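Local coordinates for nitrogenase molybdenum-iron protein beta chain (Clostridium pasteurianum, PDB 4WES) that forms, with the alpha chain, the molybdenum-iron component of nitrogenase, which reduces dinitrogen to ammonium, and shares an [8Fe-7S] cluster with that chain, at residues D183-K188 against V207-T212; L190-A193 against P197-M200; A245-A250 against F261-T266. All coordinates share one frame; numbering follows the deposited sequence. Where two conformers were deposited one is given.

Contact 1 (D183-K188 against V207-T212); sequences DMREIK and VLDGPT
OD1 of Asp209 is gripped by two donors, NH2 of Arg185 and the backbone N of Gly206. The contact is a side-on, bidentate salt bridge between helix 181-193 and the loop that follows strand 198-200, in an alpha/beta domain of the nitrogenase beta chain built on a parallel sheet. NE of Arg185 gives the shorter bond, 2.8 Å to OD2 of Asp209, which is met on its syn side; NH2 of Arg185 reaches OD1 of Asp209 at 3.2 Å, along a nearly straight N-H...O line of 167°. Both oxygens lie close to the guanidinium plane, but the carboxylate is turned by 50° against it, and the N-H of NH2 therefore meets OD1 from above the carboxylate plane. The arginine chain runs extended from CG to NE, which carries the charge far enough to span a gap of 10.4 Å between CA of Arg185 and CA of Asp209. The ion pair sits at the beta-beta interface, where Gln298 of the second beta subunit bonds through NE2 to the backbone O of Asp209. A second anion shares the guanidinium, NH2 of Arg185 being divided between OD1 of Asp209 and OE2 of Glu294 of that second subunit.

Contact 2 (L190-A193 against P197-M200); sequences LFEA and PYIM
In the beta-alpha-beta unit formed by strand 172-175, helix 181-193 and strand 198-200, the last turn of the helix packs on the first residue of the returning strand. The chi1 of Tyr198, 66°, sets CG between the backbone N and the carbonyl carbon, which brings the ring against Phe191 and its OH to Glu192. The two rings meet obliquely, with planes 40° apart and centroids separated by 5.0 Å. CD1 of Phe191 lies 3.5 Å from CB of Tyr198, while CB of Phe191 sits 3.6 Å from CD1 of Tyr198, so each side chain touches both the ring and the root of the other. Ile172 and Val174 of the neighbouring strand also pack against Phe191. Farther out, Glu192 stretches its chain past the phenol: CG of Glu192 is 3.9 Å from CE1 of Tyr198, and the hydroxyl OH of Tyr198 donates a 2.7 Å hydrogen bond to OE2 of Glu192. That oxygen is approached on its anti side, from 28° out of the carboxylate plane, and stands at the edge of the phenol ring. The contact thus grades from the buried Phe191 to the exposed Glu192, whose charge would be expected to polarise the hydroxyl it accepts from.

Contact 3 (A245-A250 against F261-T266); sequences ASDLGA and FKTLRT
Asp247 is the first residue of 245-250 to meet the strand, its OD1 taking, in the conformer given for Thr263, a 2.7 Å hydrogen bond from OG1 of Thr263. The hydroxyl comes in on the syn side of OD1, 28° out of the carboxylate plane, and the two side chains cross at about a right angle. In this conformer Thr263 places OG1 beside its own backbone N (chi1 -61°), with CG2 anti to that N. The same OD1 is hydrogen-bonded to OG of Ser240, so in this conformer one carboxylate oxygen joins the helix to two adjacent strands of the sheet. These pieces belong to the beta-alpha-beta unit of strand 237-241, helix 243-257 and strand 261-264, a right-handed crossover of the parallel sheet; the helix segment runs antiparallel to the strand, at 175°, with 9.2 Å between their axes. One turn beyond Asp247, Ala250 lies against Phe261. CB of Ala250 is 3.9 Å from CB of Phe261 and equally far from CG and CD2 of that ring, while the carbonyl carbon of Ala250 stands over one face, 4.2 Å above the plane and offset toward the rim. Lys251 and Glu254, later in the helix, also pack on Phe261.

How the contacts relate
Following the chain from the N terminus, the first element used by these contacts is helix 181-193, shared by contacts 1 and 2. Contact 2 closes a short turn from the end of that helix to strand 198-200. Contact 1 closes a wider loop around it, from earlier on the helix to the loop after the strand. The two touch: CE of Met200 packs on CG2 of Ile187 at 3.5 Å. Contact 3 follows in series, closing a later helix-to-strand connection, from helix 243-257 to strand 261-264. Contacts 2 and 3 fasten helices to the outermost strands, within this chain, of one parallel sheet; their centres are about 16 Å apart. Contact 1 reaches beyond the sheet toward the subunit interface.

Contact 1 (D183-K188 against V207-T212)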
ATOM      1  N   ASP B 183      12.182 -10.850   9.048  1.00 10.15           N
ATOM      2  CA  ASP B 183      11.593 -11.820   9.971  1.00 10.09           C
ATOM      3  C   ASP B 183      12.626 -12.337  10.961  1.00  9.72           C
ATOM      4  O   ASP B 183      12.341 -12.480  12.147  1.00 10.51           O
ATOM      5  CB  ASP B 183      10.992 -12.975   9.157  1.00 10.54           C
ATOM      6  CG  ASP B 183       9.836 -12.533   8.292  1.00 12.03           C
ATOM      7  OD1 ASP B 183       9.769 -13.014   7.148  1.00 16.90           O
ATOM      8  OD2 ASP B 183       9.031 -11.715   8.773  1.00 12.22           O
ATOM      9  N   MET B 184      13.856 -12.572  10.470  1.00  9.76           N
ATOM     10  CA  MET B 184      14.936 -12.914  11.389  1.00 10.37           C
ATOM     11  C   MET B 184      15.169 -11.814  12.417  1.00 10.78           C
ATOM     12  O   MET B 184      15.328 -12.114  13.612  1.00 11.13           O
ATOM     13  CB  MET B 184      16.201 -13.258  10.598  1.00 10.42           C
ATOM     14  CG  MET B 184      16.067 -14.570   9.825  1.00 11.23           C
ATOM     15  SD  MET B 184      16.973 -14.526   8.300  1.00 10.92           S
ATOM     16  CE  MET B 184      16.851 -16.257   7.769  1.00 11.65           C
ATOM     17  N   ARG B 185      15.159 -10.547  11.986  1.00 10.05           N
ATOM     18  CA  ARG B 185      15.339  -9.456  12.935  1.00 10.62           C
ATOM     19  C   ARG B 185      14.238  -9.415  13.960  1.00 10.90           C
ATOM     20  O   ARG B 185      14.485  -9.193  15.149  1.00 11.79           O
ATOM     21  CB  ARG B 185      15.404  -8.102  12.226  1.00 10.65           C
ATOM     22  CG  ARG B 185      16.658  -7.919  11.387  1.00 10.75           C
ATOM     23  CD  ARG B 185      16.645  -6.581  10.693  1.00 11.69           C
ATOM     24  NE  ARG B 185      17.764  -6.357   9.791  1.00 10.97           N
ATOM     25  CZ  ARG B 185      18.807  -5.581  10.006  1.00 11.18           C
ATOM     26  NH1 ARG B 185      18.992  -5.028  11.192  1.00 13.41           N
ATOM     27  NH2 ARG B 185      19.675  -5.349   9.048  1.00 11.34           N
ATOM     28  N   GLU B 186      12.992  -9.651  13.523  1.00 10.43           N
ATOM     29  CA  GLU B 186      11.866  -9.609  14.459  1.00 10.83           C
ATOM     30  C   GLU B 186      11.923 -10.745  15.468  1.00 10.85           C
ATOM     31  O   GLU B 186      11.642 -10.535  16.662  1.00 11.75           O
ATOM     32  CB  GLU B 186      10.561  -9.611  13.691  1.00 10.71           C
ATOM     33  CG  GLU B 186       9.302  -9.631  14.546  1.00 11.53           C
ATOM     34  CD  GLU B 186       9.130  -8.464  15.510  1.00 13.95           C
ATOM     35  OE1 GLU B 186       9.870  -7.468  15.420  1.00 15.72           O
ATOM     36  OE2 GLU B 186       8.246  -8.575  16.390  1.00 17.14           O
ATOM     37  N   ILE B 187      12.272 -11.945  15.023  1.00 10.52           N
ATOM     38  CA  ILE B 187      12.407 -13.072  15.956  1.00 10.94           C
ATOM     39  C   ILE B 187      13.506 -12.790  16.978  1.00 11.32           C
ATOM     40  O   ILE B 187      13.309 -13.033  18.179  1.00 11.95           O
ATOM     41  CB  ILE B 187      12.628 -14.381  15.174  1.00 11.30           C
ATOM     42  CG1 ILE B 187      11.353 -14.736  14.398  1.00 11.99           C
ATOM     43  CG2 ILE B 187      13.070 -15.504  16.071  1.00 12.28           C
ATOM     44  CD1 ILE B 187      11.604 -15.643  13.213  1.00 13.52           C
ATOM     45  N   LYS B 188      14.633 -12.247  16.517  1.00 11.24           N
ATOM     46  CA  LYS B 188      15.716 -11.879  17.444  1.00 12.08           C
ATOM     47  C   LYS B 188      15.215 -10.823  18.445  1.00 11.86           C
ATOM     48  O   LYS B 188      15.510 -10.904  19.652  1.00 13.17           O
ATOM     49  CB  LYS B 188      16.960 -11.401  16.703  1.00 12.25           C
ATOM     50  CG  LYS B 188      17.648 -12.511  15.917  1.00 12.83           C
ATOM     51  CD  LYS B 188      19.005 -12.132  15.394  1.00 15.69           C
ATOM     52  CE  LYS B 188      18.918 -11.045  14.365  1.00 15.22           C
ATOM     53  NZ  LYS B 188      20.277 -10.669  13.888  1.00 15.12           N
ATOM     54  N   VAL B 207      22.807  -8.964   5.883  1.00 10.38           N
ATOM     55  CA  VAL B 207      23.479  -9.528   4.730  1.00 10.31           C
ATOM     56  C   VAL B 207      22.665  -9.228   3.440  1.00  9.72           C
ATOM     57  O   VAL B 207      23.251  -8.783   2.455  1.00 10.77           O
ATOM     58  CB  VAL B 207      23.696 -11.056   4.864  1.00 10.12           C
ATOM     59  CG1 VAL B 207      24.488 -11.585   3.662  1.00 11.07           C
ATOM     60  CG2 VAL B 207      24.418 -11.382   6.156  1.00 11.68           C
ATOM     61  N   LEU B 208      21.372  -9.510   3.480  1.00  9.31           N
ATOM     62  CA  LEU B 208      20.504  -9.270   2.311  1.00  8.67           C
ATOM     63  C   LEU B 208      19.535  -8.111   2.508  1.00  9.25           C
ATOM     64  O   LEU B 208      18.631  -7.922   1.715  1.00 10.08           O
ATOM     65  CB  LEU B 208      19.799 -10.561   1.929  1.00  9.20           C
ATOM     66  CG  LEU B 208      20.694 -11.532   1.180  1.00  9.42           C
ATOM     67  CD1 LEU B 208      20.168 -12.944   1.194  1.00 10.83           C
ATOM     68  CD2 LEU B 208      20.931 -11.082  -0.250  1.00 11.15           C
ATOM     69  N   ASP B 209      19.801  -7.254   3.505  1.00  9.44           N
ATOM     70  CA  ASP B 209      19.008  -6.066   3.769  1.00  9.28           C
ATOM     71  C   ASP B 209      19.921  -4.947   4.274  1.00  9.25           C
ATOM     72  O   ASP B 209      19.521  -4.116   5.094  1.00  9.97           O
ATOM     73  CB  ASP B 209      17.892  -6.366   4.798  1.00  9.47           C
ATOM     74  CG  ASP B 209      18.420  -6.772   6.151  1.00  9.95           C
ATOM     75  OD1 ASP B 209      19.655  -6.922   6.311  1.00 11.02           O
ATOM     76  OD2 ASP B 209      17.579  -6.928   7.048  1.00 12.09           O
ATOM     77  N   GLY B 210      21.145  -4.909   3.774  1.00  9.79           N
ATOM     78  CA  GLY B 210      22.137  -4.019   4.338  1.00 10.14           C
ATOM     79  C   GLY B 210      22.156  -2.609   3.816  1.00  9.43           C
ATOM     80  O   GLY B 210      21.510  -2.249   2.819  1.00  9.72           O
ATOM     81  N   PRO B 211      22.938  -1.770   4.487  1.00  9.27           N
ATOM     82  CA  PRO B 211      23.062  -0.369   4.139  1.00  9.57           C
ATOM     83  C   PRO B 211      23.973  -0.128   2.933  1.00  8.71           C
ATOM     84  O   PRO B 211      24.777  -0.974   2.570  1.00  9.76           O
ATOM     85  CB  PRO B 211      23.701   0.250   5.382  1.00  9.82           C
ATOM     86  CG  PRO B 211      24.579  -0.870   5.911  1.00 10.64           C
ATOM     87  CD  PRO B 211      23.774  -2.124   5.651  1.00 10.98           C
ATOM     88  N   THR B 212      23.825   1.054   2.322  1.00  8.92           N
ATOM     89  CA  THR B 212      24.852   1.590   1.469  1.00  9.22           C
ATOM     90  C   THR B 212      25.725   2.507   2.304  1.00  9.66           C
ATOM     91  O   THR B 212      25.207   3.447   2.901  1.00 11.46           O
ATOM     92  CB  THR B 212      24.254   2.369   0.260  1.00  9.72           C
ATOM     93  OG1 THR B 212      23.735   1.451  -0.705  1.00  9.85           O
ATOM     94  CG2 THR B 212      25.259   3.230  -0.458  1.00 11.13           C
TER

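Contact 2 (L190-A193 against P197-M200)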
ATOM      1  N   LEU B 190      12.269 -10.350  19.575  1.00 11.60           N
ATOM      2  CA  LEU B 190      11.397 -10.983  20.551  0.56 11.26           C
ATOM      3  C   LEU B 190      12.187 -11.777  21.598  1.00 11.55           C
ATOM      4  O   LEU B 190      11.885 -11.692  22.797  1.00 13.23           O
ATOM      5  CB  LEU B 190      10.360 -11.851  19.845  0.56 10.22           C
ATOM      6  CG  LEU B 190       9.347 -11.045  19.027  0.56  8.59           C
ATOM      7  CD1 LEU B 190       8.485 -11.967  18.168  0.56  8.00           C
ATOM      8  CD2 LEU B 190       8.442 -10.237  19.923  0.56  8.63           C
ATOM      9  N   PHE B 191      13.182 -12.545  21.166  1.00 11.95           N
ATOM     10  CA  PHE B 191      14.077 -13.221  22.123  1.00 12.42           C
ATOM     11  C   PHE B 191      14.707 -12.204  23.081  1.00 13.49           C
ATOM     12  O   PHE B 191      14.779 -12.418  24.304  1.00 14.10           O
ATOM     13  CB  PHE B 191      15.225 -13.948  21.418  1.00 12.27           C
ATOM     14  CG  PHE B 191      14.941 -15.391  21.037  1.00 12.37           C
ATOM     15  CD1 PHE B 191      15.297 -16.406  21.916  1.00 13.44           C
ATOM     16  CD2 PHE B 191      14.349 -15.729  19.842  1.00 13.02           C
ATOM     17  CE1 PHE B 191      15.029 -17.715  21.606  1.00 13.93           C
ATOM     18  CE2 PHE B 191      14.114 -17.027  19.528  1.00 13.65           C
ATOM     19  CZ  PHE B 191      14.465 -18.026  20.395  1.00 13.35           C
ATOM     20  N   GLU B 192      15.162 -11.080  22.521  1.00 13.78           N
ATOM     21  CA  GLU B 192      15.839 -10.066  23.334  1.00 15.05           C
ATOM     22  C   GLU B 192      14.852  -9.420  24.302  1.00 13.69           C
ATOM     23  O   GLU B 192      15.188  -9.179  25.474  1.00 15.59           O
ATOM     24  CB  GLU B 192      16.504  -9.052  22.421  1.00 15.35           C
ATOM     25  CG  GLU B 192      17.696  -9.707  21.719  1.00 17.29           C
ATOM     26  CD  GLU B 192      18.250  -8.958  20.539  1.00 23.29           C
ATOM     27  OE1 GLU B 192      17.819  -7.816  20.288  1.00 30.17           O
ATOM     28  OE2 GLU B 192      19.133  -9.562  19.865  1.00 22.21           O
ATOM     29  N   ALA B 193      13.625  -9.156  23.854  1.00 13.89           N
ATOM     30  CA  ALA B 193      12.614  -8.587  24.754  1.00 14.76           C
ATOM     31  C   ALA B 193      12.267  -9.570  25.891  1.00 15.00           C
ATOM     32  O   ALA B 193      11.952  -9.145  27.012  1.00 16.56           O
ATOM     33  CB  ALA B 193      11.369  -8.183  23.981  1.00 15.17           C
ATOM     34  N   PRO B 197      18.859 -15.637  26.060  1.00 15.05           N
ATOM     35  CA  PRO B 197      20.025 -15.829  25.186  1.00 15.16           C
ATOM     36  C   PRO B 197      19.773 -16.879  24.122  1.00 13.58           C
ATOM     37  O   PRO B 197      19.121 -17.898  24.410  1.00 14.67           O
ATOM     38  CB  PRO B 197      21.139 -16.267  26.161  1.00 18.79           C
ATOM     39  CG  PRO B 197      20.711 -15.664  27.479  1.00 19.31           C
ATOM     40  CD  PRO B 197      19.212 -15.770  27.483  1.00 17.07           C
ATOM     41  N   TYR B 198      20.321 -16.659  22.924  1.00 13.99           N
ATOM     42  CA  TYR B 198      19.997 -17.509  21.790  1.00 13.27           C
ATOM     43  C   TYR B 198      21.134 -17.501  20.773  1.00 12.42           C
ATOM     44  O   TYR B 198      22.005 -16.621  20.793  1.00 13.90           O
ATOM     45  CB  TYR B 198      18.675 -17.035  21.099  1.00 14.09           C
ATOM     46  CG  TYR B 198      18.837 -15.667  20.472  1.00 12.94           C
ATOM     47  CD1 TYR B 198      18.743 -14.513  21.212  1.00 13.30           C
ATOM     48  CD2 TYR B 198      19.220 -15.554  19.146  1.00 13.63           C
ATOM     49  CE1 TYR B 198      18.968 -13.272  20.630  1.00 13.91           C
ATOM     50  CE2 TYR B 198      19.452 -14.342  18.572  1.00 14.49           C
ATOM     51  CZ  TYR B 198      19.343 -13.191  19.314  1.00 14.50           C
ATOM     52  OH  TYR B 198      19.614 -11.971  18.742  1.00 16.21           O
ATOM     53  N   ILE B 199      21.076 -18.491  19.882  1.00 12.34           N
ATOM     54  CA  ILE B 199      21.891 -18.516  18.676  1.00 12.07           C
ATOM     55  C   ILE B 199      20.897 -18.721  17.532  1.00 12.53           C
ATOM     56  O   ILE B 199      20.219 -19.748  17.505  1.00 13.02           O
ATOM     57  CB  ILE B 199      22.921 -19.663  18.620  1.00 13.41           C
ATOM     58  CG1 ILE B 199      23.910 -19.560  19.795  1.00 14.86           C
ATOM     59  CG2 ILE B 199      23.662 -19.616  17.295  1.00 13.66           C
ATOM     60  CD1 ILE B 199      24.728 -20.817  19.983  1.00 14.52           C
ATOM     61  N   MET B 200      20.768 -17.764  16.617  1.00 12.23           N
ATOM     62  CA  MET B 200      19.950 -17.939  15.424  1.00 11.14           C
ATOM     63  C   MET B 200      20.822 -18.401  14.276  1.00 10.85           C
ATOM     64  O   MET B 200      21.878 -17.813  14.055  1.00 12.39           O
ATOM     65  CB  MET B 200      19.256 -16.639  15.039  1.00 11.80           C
ATOM     66  CG  MET B 200      18.410 -16.779  13.772  1.00 11.02           C
ATOM     67  SD  MET B 200      17.509 -15.315  13.311  1.00 12.37           S
ATOM     68  CE  MET B 200      16.191 -15.431  14.484  1.00 12.67           C
TER

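Contact 3 (A245-A250 against F261-T266)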
ATOM      1  N   ALA B 245      11.381 -26.255   6.453  1.00  9.67           N
ATOM      2  CA  ALA B 245      12.674 -25.622   6.333  1.00  9.77           C
ATOM      3  C   ALA B 245      13.649 -26.028   7.449  1.00 10.20           C
ATOM      4  O   ALA B 245      14.862 -26.018   7.221  1.00 10.72           O
ATOM      5  CB  ALA B 245      12.530 -24.102   6.334  1.00 10.11           C
ATOM      6  N   SER B 246      13.128 -26.278   8.642  1.00 10.46           N
ATOM      7  CA  SER B 246      13.966 -26.228   9.823  1.00 10.87           C
ATOM      8  C   SER B 246      14.139 -27.561  10.572  1.00 11.11           C
ATOM      9  O   SER B 246      15.115 -27.723  11.324  1.00 11.76           O
ATOM     10  CB  SER B 246      13.421 -25.182  10.800  1.00 10.88           C
ATOM     11  OG  SER B 246      13.346 -23.917  10.159  1.00 11.08           O
ATOM     12  N   ASP B 247      13.209 -28.512  10.399  1.00 11.05           N
ATOM     13  CA  ASP B 247      13.268 -29.715  11.224  1.00 11.45           C
ATOM     14  C   ASP B 247      14.482 -30.559  10.922  1.00 12.21           C
ATOM     15  O   ASP B 247      15.040 -31.150  11.841  1.00 12.91           O
ATOM     16  CB  ASP B 247      12.021 -30.577  11.044  1.00 12.35           C
ATOM     17  CG  ASP B 247      10.913 -30.282  12.000  1.00 14.37           C
ATOM     18  OD1 ASP B 247      10.980 -29.330  12.781  1.00 16.16           O
ATOM     19  OD2 ASP B 247       9.918 -31.069  11.962  1.00 16.77           O
ATOM     20  N   LEU B 248      14.903 -30.663   9.666  1.00 11.38           N
ATOM     21  CA  LEU B 248      16.020 -31.545   9.359  1.00 12.67           C
ATOM     22  C   LEU B 248      17.259 -31.113  10.137  1.00 11.92           C
ATOM     23  O   LEU B 248      17.954 -31.925  10.750  1.00 12.94           O
ATOM     24  CB  LEU B 248      16.288 -31.605   7.868  1.00 12.99           C
ATOM     25  CG  LEU B 248      17.446 -32.525   7.466  1.00 13.33           C
ATOM     26  CD1 LEU B 248      17.171 -33.972   7.779  1.00 15.72           C
ATOM     27  CD2 LEU B 248      17.754 -32.372   5.977  1.00 14.59           C
ATOM     28  N   GLY B 249      17.536 -29.822  10.129  1.00 11.95           N
ATOM     29  CA  GLY B 249      18.665 -29.309  10.880  1.00 12.40           C
ATOM     30  C   GLY B 249      18.529 -29.553  12.387  1.00 12.80           C
ATOM     31  O   GLY B 249      19.479 -29.984  13.068  1.00 13.40           O
ATOM     32  N   ALA B 250      17.330 -29.291  12.923  1.00 12.28           N
ATOM     33  CA  ALA B 250      17.096 -29.471  14.364  1.00 12.21           C
ATOM     34  C   ALA B 250      17.263 -30.927  14.787  1.00 13.50           C
ATOM     35  O   ALA B 250      17.888 -31.225  15.826  1.00 14.57           O
ATOM     36  CB  ALA B 250      15.734 -28.975  14.748  1.00 12.26           C
ATOM     37  N   PHE B 261      14.917 -30.724  20.649  1.00 15.69           N
ATOM     38  CA  PHE B 261      14.286 -29.701  19.845  1.00 15.01           C
ATOM     39  C   PHE B 261      12.791 -29.723  20.011  1.00 15.69           C
ATOM     40  O   PHE B 261      12.197 -30.721  20.401  1.00 17.86           O
ATOM     41  CB  PHE B 261      14.696 -29.813  18.366  1.00 16.17           C
ATOM     42  CG  PHE B 261      14.062 -30.955  17.629  1.00 16.39           C
ATOM     43  CD1 PHE B 261      14.554 -32.242  17.752  1.00 18.84           C
ATOM     44  CD2 PHE B 261      12.962 -30.736  16.809  1.00 19.32           C
ATOM     45  CE1 PHE B 261      13.976 -33.276  17.060  1.00 23.72           C
ATOM     46  CE2 PHE B 261      12.372 -31.773  16.125  1.00 23.48           C
ATOM     47  CZ  PHE B 261      12.877 -33.042  16.258  1.00 26.58           C
ATOM     48  N   LYS B 262      12.186 -28.597  19.641  1.00 15.19           N
ATOM     49  CA  LYS B 262      10.737 -28.447  19.551  1.00 15.44           C
ATOM     50  C   LYS B 262      10.394 -27.807  18.215  1.00 14.02           C
ATOM     51  O   LYS B 262      11.012 -26.814  17.836  1.00 15.36           O
ATOM     52  CB  LYS B 262      10.254 -27.565  20.696  1.00 18.66           C
ATOM     53  CG  LYS B 262       8.770 -27.329  20.827  1.00 24.59           C
ATOM     54  CD  LYS B 262       8.439 -26.750  22.197  1.00 34.57           C
ATOM     55  CE  LYS B 262       6.955 -26.410  22.347  1.00 62.62           C
ATOM     56  NZ  LYS B 262       6.031 -27.496  21.898  1.00 80.61           N
ATOM     57  N   THR B 263       9.397 -28.352  17.531  1.00 14.26           N
ATOM     58  CA  THR B 263       8.955 -27.829  16.262  0.52 12.39           C
ATOM     59  C   THR B 263       7.780 -26.888  16.500  1.00 13.65           C
ATOM     60  O   THR B 263       6.860 -27.219  17.242  1.00 15.53           O
ATOM     61  CB  THR B 263       8.537 -28.972  15.338  0.52 11.31           C
ATOM     62  OG1 THR B 263       9.663 -29.817  15.106  0.52 11.75           O
ATOM     63  CG2 THR B 263       8.001 -28.439  13.989  0.52 12.51           C
ATOM     64  N   LEU B 264       7.809 -25.731  15.839  1.00 11.66           N
ATOM     65  CA  LEU B 264       6.775 -24.709  15.929  1.00 11.21           C
ATOM     66  C   LEU B 264       6.398 -24.275  14.529  1.00 10.92           C
ATOM     67  O   LEU B 264       7.195 -24.404  13.585  1.00 12.73           O
ATOM     68  CB  LEU B 264       7.304 -23.492  16.692  1.00 12.06           C
ATOM     69  CG  LEU B 264       7.625 -23.719  18.172  1.00 14.62           C
ATOM     70  CD1 LEU B 264       8.449 -22.558  18.716  1.00 14.48           C
ATOM     71  CD2 LEU B 264       6.349 -23.922  18.988  1.00 18.48           C
ATOM     72  N   ARG B 265       5.188 -23.772  14.369  1.00 11.62           N
ATOM     73  CA  ARG B 265       4.833 -23.108  13.132  1.00 12.18           C
ATOM     74  C   ARG B 265       5.637 -21.813  12.969  1.00 12.17           C
ATOM     75  O   ARG B 265       6.000 -21.145  13.950  1.00 12.65           O
ATOM     76  CB  ARG B 265       3.383 -22.748  13.182  1.00 15.02           C
ATOM     77  CG  ARG B 265       2.512 -23.882  12.853  1.00 16.54           C
ATOM     78  CD  ARG B 265       1.061 -23.408  12.688  1.00 18.66           C
ATOM     79  NE  ARG B 265       0.358 -24.569  12.299  1.00 18.33           N
ATOM     80  CZ  ARG B 265      -0.932 -24.726  12.328  1.00 14.78           C
ATOM     81  NH1 ARG B 265      -1.711 -23.772  12.798  1.00 16.15           N
ATOM     82  NH2 ARG B 265      -1.435 -25.865  11.918  1.00 17.60           N
ATOM     83  N   THR B 266       5.878 -21.457  11.717  1.00 11.26           N
ATOM     84  CA  THR B 266       6.350 -20.103  11.459  1.00 10.92           C
ATOM     85  C   THR B 266       5.427 -19.131  12.182  1.00 10.81           C
ATOM     86  O   THR B 266       4.215 -19.250  12.024  1.00 10.51           O
ATOM     87  CB  THR B 266       6.326 -19.826   9.954  1.00 11.63           C
ATOM     88  OG1 THR B 266       7.094 -20.821   9.267  1.00 12.51           O
ATOM     89  CG2 THR B 266       6.860 -18.465   9.648  1.00 11.63           C
TER